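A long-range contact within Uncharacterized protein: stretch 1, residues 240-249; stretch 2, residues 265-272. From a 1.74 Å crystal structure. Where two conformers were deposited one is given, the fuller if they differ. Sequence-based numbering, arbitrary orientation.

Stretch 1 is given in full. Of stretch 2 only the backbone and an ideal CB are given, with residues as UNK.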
# COMPACT_ATOMS: atom_id res chain seq x y z
N TYR A 240 0.89 -21.06 -2.86
CA TYR A 240 -0.43 -20.62 -2.41
C TYR A 240 -0.45 -20.44 -0.90
O TYR A 240 -0.48 -21.41 -0.13
CB TYR A 240 -1.51 -21.58 -2.93
CG TYR A 240 -1.64 -21.38 -4.43
CD1 TYR A 240 -0.73 -21.98 -5.32
CD2 TYR A 240 -2.57 -20.49 -4.96
CE1 TYR A 240 -0.78 -21.73 -6.69
CE2 TYR A 240 -2.65 -20.25 -6.33
CZ TYR A 240 -1.74 -20.87 -7.19
OH TYR A 240 -1.81 -20.59 -8.53
N ALA A 241 -0.50 -19.19 -0.48
CA ALA A 241 -0.70 -18.86 0.92
C ALA A 241 -2.12 -19.20 1.38
O ALA A 241 -2.33 -19.65 2.51
CB ALA A 241 -0.39 -17.40 1.19
N CYS A 242 -3.09 -18.99 0.50
CA CYS A 242 -4.48 -19.33 0.80
C CYS A 242 -5.21 -19.56 -0.49
O CYS A 242 -5.28 -18.65 -1.36
CB CYS A 242 -5.16 -18.23 1.64
SG CYS A 242 -6.80 -18.71 2.30
N ARG A 243 -5.73 -20.78 -0.65
CA ARG A 243 -6.53 -21.11 -1.82
C ARG A 243 -7.96 -20.64 -1.63
O ARG A 243 -8.65 -21.05 -0.70
CB ARG A 243 -6.52 -22.60 -2.12
CG ARG A 243 -5.18 -23.05 -2.63
CD ARG A 243 -5.31 -24.02 -3.78
NE ARG A 243 -4.02 -24.66 -3.99
CZ ARG A 243 -3.34 -24.58 -5.11
NH1 ARG A 243 -3.83 -23.92 -6.15
NH2 ARG A 243 -2.17 -25.19 -5.20
N LEU A 244 -8.41 -19.78 -2.55
CA LEU A 244 -9.73 -19.18 -2.47
C LEU A 244 -10.31 -19.10 -3.85
O LEU A 244 -9.63 -18.65 -4.78
CB LEU A 244 -9.62 -17.75 -1.90
CG LEU A 244 -9.24 -17.69 -0.42
CD1 LEU A 244 -8.80 -16.28 -0.06
CD2 LEU A 244 -10.40 -18.15 0.45
N PRO A 245 -11.59 -19.47 -4.00
CA PRO A 245 -12.18 -19.54 -5.32
C PRO A 245 -12.57 -18.17 -5.90
O PRO A 245 -12.59 -17.15 -5.20
CB PRO A 245 -13.43 -20.38 -5.06
CG PRO A 245 -13.86 -19.92 -3.69
CD PRO A 245 -12.55 -19.86 -2.94
N GLN A 246 -12.98 -18.18 -7.16
CA GLN A 246 -13.68 -17.03 -7.71
C GLN A 246 -15.03 -16.94 -6.98
O GLN A 246 -15.46 -17.92 -6.37
CB GLN A 246 -13.87 -17.22 -9.21
CG GLN A 246 -12.54 -17.34 -9.96
CD GLN A 246 -12.72 -17.39 -11.46
OE1 GLN A 246 -13.61 -16.74 -12.03
NE2 GLN A 246 -11.87 -18.17 -12.12
N ASN A 247 -15.65 -15.76 -7.02
CA ASN A 247 -16.97 -15.51 -6.44
C ASN A 247 -17.05 -15.71 -4.92
O ASN A 247 -18.05 -16.15 -4.40
CB ASN A 247 -18.03 -16.34 -7.16
CG ASN A 247 -18.14 -15.96 -8.61
OD1 ASN A 247 -18.61 -14.87 -8.92
ND2 ASN A 247 -17.69 -16.83 -9.51
N CYS A 248 -15.98 -15.35 -4.20
CA CYS A 248 -16.06 -15.30 -2.75
C CYS A 248 -15.79 -13.91 -2.20
O CYS A 248 -15.45 -13.76 -1.00
CB CYS A 248 -15.19 -16.38 -2.08
SG CYS A 248 -13.42 -16.07 -2.13
N GLU A 249 -15.95 -12.91 -3.06
CA GLU A 249 -15.77 -11.49 -2.71
C GLU A 249 -14.32 -11.19 -2.27
O GLU A 249 -14.07 -10.29 -1.46
CB GLU A 249 -16.73 -11.10 -1.59
CG GLU A 249 -18.18 -11.42 -1.82
CD GLU A 249 -18.79 -10.79 -3.06
OE1 GLU A 249 -18.19 -9.89 -3.71
OE2 GLU A 249 -19.94 -11.20 -3.37
N UNK A 265 2.69 -11.35 6.85
CA UNK A 265 1.30 -11.18 7.23
C UNK A 265 0.58 -10.44 6.12
O UNK A 265 1.09 -9.44 5.63
CB UNK A 265 1.17 -10.43 8.56
N UNK A 266 -0.59 -10.94 5.70
CA UNK A 266 -1.34 -10.34 4.58
C UNK A 266 -2.75 -10.00 5.04
O UNK A 266 -3.41 -10.84 5.60
CB UNK A 266 -1.39 -11.28 3.38
N UNK A 267 -3.19 -8.76 4.81
CA UNK A 267 -4.51 -8.29 5.25
C UNK A 267 -5.43 -8.07 4.06
O UNK A 267 -5.06 -7.42 3.08
CB UNK A 267 -4.38 -7.00 6.06
N UNK A 268 -6.62 -8.65 4.13
CA UNK A 268 -7.56 -8.59 3.04
C UNK A 268 -8.95 -8.93 3.55
O UNK A 268 -9.21 -8.88 4.77
CB UNK A 268 -7.14 -9.53 1.91
N UNK A 269 -9.87 -9.20 2.61
CA UNK A 269 -11.20 -9.66 2.96
C UNK A 269 -11.81 -10.61 1.91
O UNK A 269 -11.40 -10.63 0.76
CB UNK A 269 -12.12 -8.45 3.16
N UNK A 270 -12.73 -11.45 2.37
CA UNK A 270 -13.55 -12.33 1.54
C UNK A 270 -14.69 -12.90 2.40
O UNK A 270 -14.66 -12.81 3.63
CB UNK A 270 -12.71 -13.45 0.93
N UNK A 271 -15.70 -13.50 1.76
CA UNK A 271 -16.86 -14.05 2.50
C UNK A 271 -16.72 -15.52 2.91
O UNK A 271 -15.97 -16.30 2.31
CB UNK A 271 -18.12 -13.90 1.64
N UNK A 272 -17.42 -15.87 3.98
CA UNK A 272 -17.63 -17.29 4.31
C UNK A 272 -18.48 -17.98 3.22
O UNK A 272 -19.31 -17.34 2.57
CB UNK A 272 -18.31 -17.42 5.67

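Most of stretch 2 is an extended strand. Its first half lies far from stretch 1, and its second half draws close to the loop that includes Cys248 and Glu249.

Position 265 has strand angles, and its ideal CB has nothing of stretch 1 within 5.5 Å. The residue is Tyr265, which makes no contact across the pair.

At position 266 CA-to-CB points toward stretch 1, but the backbones are well apart: the nearest CA atoms, at 266 and Ala241, are 9.3 Å apart. What stretch 1 offers is the methyl of Ala241. A long apolar chain such as leucine, isoleucine or methionine could cross the gap; a small one would fall short. The residue is Ile266. Its CD1 comes to 4.5 Å from Ala241 CB, a loose apolar contact.

Positions 267 and 268 are out of reach of stretch 1, which gives no reason to prefer one residue over another. They are Ala267 and Thr268.

At position 269 CA-to-CB points sideways. The ideal CB is 5.3 Å from Glu249 O. The gap leaves room for small or large side chains, and a long or aromatic one could turn toward Glu249. The residue is Tyr269. With chi1 in the p well, the end of its side chain comes nearer than its CB: Tyr269 CD1 comes to 3.6 Å from Glu249 O, which lies oblique to the ring. The backbone oxygens Glu249 O and Tyr269 O are 3.5 Å apart; both are acceptors, so no hydrogen bond joins them.

Position 270 is more closely hemmed in. Its ideal CB is 3.4 Å from Cys248 O and 4.9 Å from Leu244 CD1. CA-to-CB points sideways, and beyond it Leu244, Cys242 and Cys248 offer a methyl and two sulfurs. A large, flat or apolar side chain would suit: tryptophan, phenylalanine, leucine or methionine. The residue is Trp270, with the largest area covered by stretch 1. Leu244 CD1 sits over one face of the six-membered ring, 3.5 Å from its centroid and 13° off the normal, a CH-pi contact. Cys242 SG approaches obliquely, 4.1 Å from Trp270 CH2. Cys248 SG packs 4.1 Å from Trp270 CB.

At position 271 the backbone N lies 2.8 Å from Cys248 O, and this hydrogen bond is nearly straight at 174°. CA-to-CB points sideways, past the CG of Glu249. The carbonyl of Asn247 and the carboxylate of Glu249 favour a long donor, arginine or lysine; glutamine is also possible. The residue is Arg271. Its extended chain, t at chi2 and chi3, carries NH2 to 2.8 Å from Asn247 O, a hydrogen bond. Arg271 CD packs 3.9 Å from Glu249 CG. A water accepts from Arg271 NE at 2.9 Å and donates to Glu249 OE2 at 2.7 Å and to Asn247 O at 3.1 Å.

At position 272 CA-to-CB points away, so stretch 1 leaves the choice open. The residue is Glu272; its backbone O accepts a hydrogen bond from Arg271 NH1 at 3.1 Å.

Stretch 2 (265-272) YIATYWRE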
# COMPACT_ATOMS: atom_id res chain seq x y z
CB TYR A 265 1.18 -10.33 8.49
CG TYR A 265 1.73 -10.99 9.72
CD1 TYR A 265 3.09 -11.06 9.91
CD2 TYR A 265 0.90 -11.53 10.68
CE1 TYR A 265 3.62 -11.66 11.05
CE2 TYR A 265 1.41 -12.14 11.81
CZ TYR A 265 2.78 -12.20 11.99
OH TYR A 265 3.34 -12.79 13.11
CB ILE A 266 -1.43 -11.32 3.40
CG1 ILE A 266 -0.03 -11.73 2.94
CG2 ILE A 266 -2.26 -10.70 2.27
CD1 ILE A 266 0.08 -13.05 2.18
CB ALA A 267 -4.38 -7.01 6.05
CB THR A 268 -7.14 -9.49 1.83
OG1 THR A 268 -8.00 -9.24 0.73
CG2 THR A 268 -7.19 -10.99 2.18
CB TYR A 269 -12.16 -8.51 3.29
CG TYR A 269 -12.52 -7.52 2.17
CD1 TYR A 269 -13.39 -7.88 1.14
CD2 TYR A 269 -12.01 -6.23 2.18
CE1 TYR A 269 -13.73 -6.98 0.14
CE2 TYR A 269 -12.34 -5.29 1.18
CZ TYR A 269 -13.19 -5.68 0.16
OH TYR A 269 -13.54 -4.79 -0.83
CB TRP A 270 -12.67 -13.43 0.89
CG TRP A 270 -12.13 -14.48 1.88
CD1 TRP A 270 -12.80 -15.57 2.37
CD2 TRP A 270 -10.79 -14.56 2.40
NE1 TRP A 270 -11.97 -16.30 3.20
CE2 TRP A 270 -10.74 -15.70 3.24
CE3 TRP A 270 -9.64 -13.81 2.23
CZ2 TRP A 270 -9.59 -16.07 3.92
CZ3 TRP A 270 -8.49 -14.17 2.93
CH2 TRP A 270 -8.48 -15.28 3.75
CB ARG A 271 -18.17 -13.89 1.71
CG ARG A 271 -18.32 -14.76 0.46
CD ARG A 271 -19.72 -14.63 -0.16
NE ARG A 271 -19.76 -15.39 -1.41
CZ ARG A 271 -19.99 -16.71 -1.49
NH1 ARG A 271 -20.23 -17.42 -0.40
NH2 ARG A 271 -19.94 -17.33 -2.67
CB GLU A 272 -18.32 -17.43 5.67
CG GLU A 272 -17.50 -16.95 6.84
CD GLU A 272 -16.26 -17.78 7.06
OE1 GLU A 272 -15.26 -17.59 6.33
OE2 GLU A 272 -16.30 -18.64 7.97
O HOH W 1 -20.07 -13.90 -3.85
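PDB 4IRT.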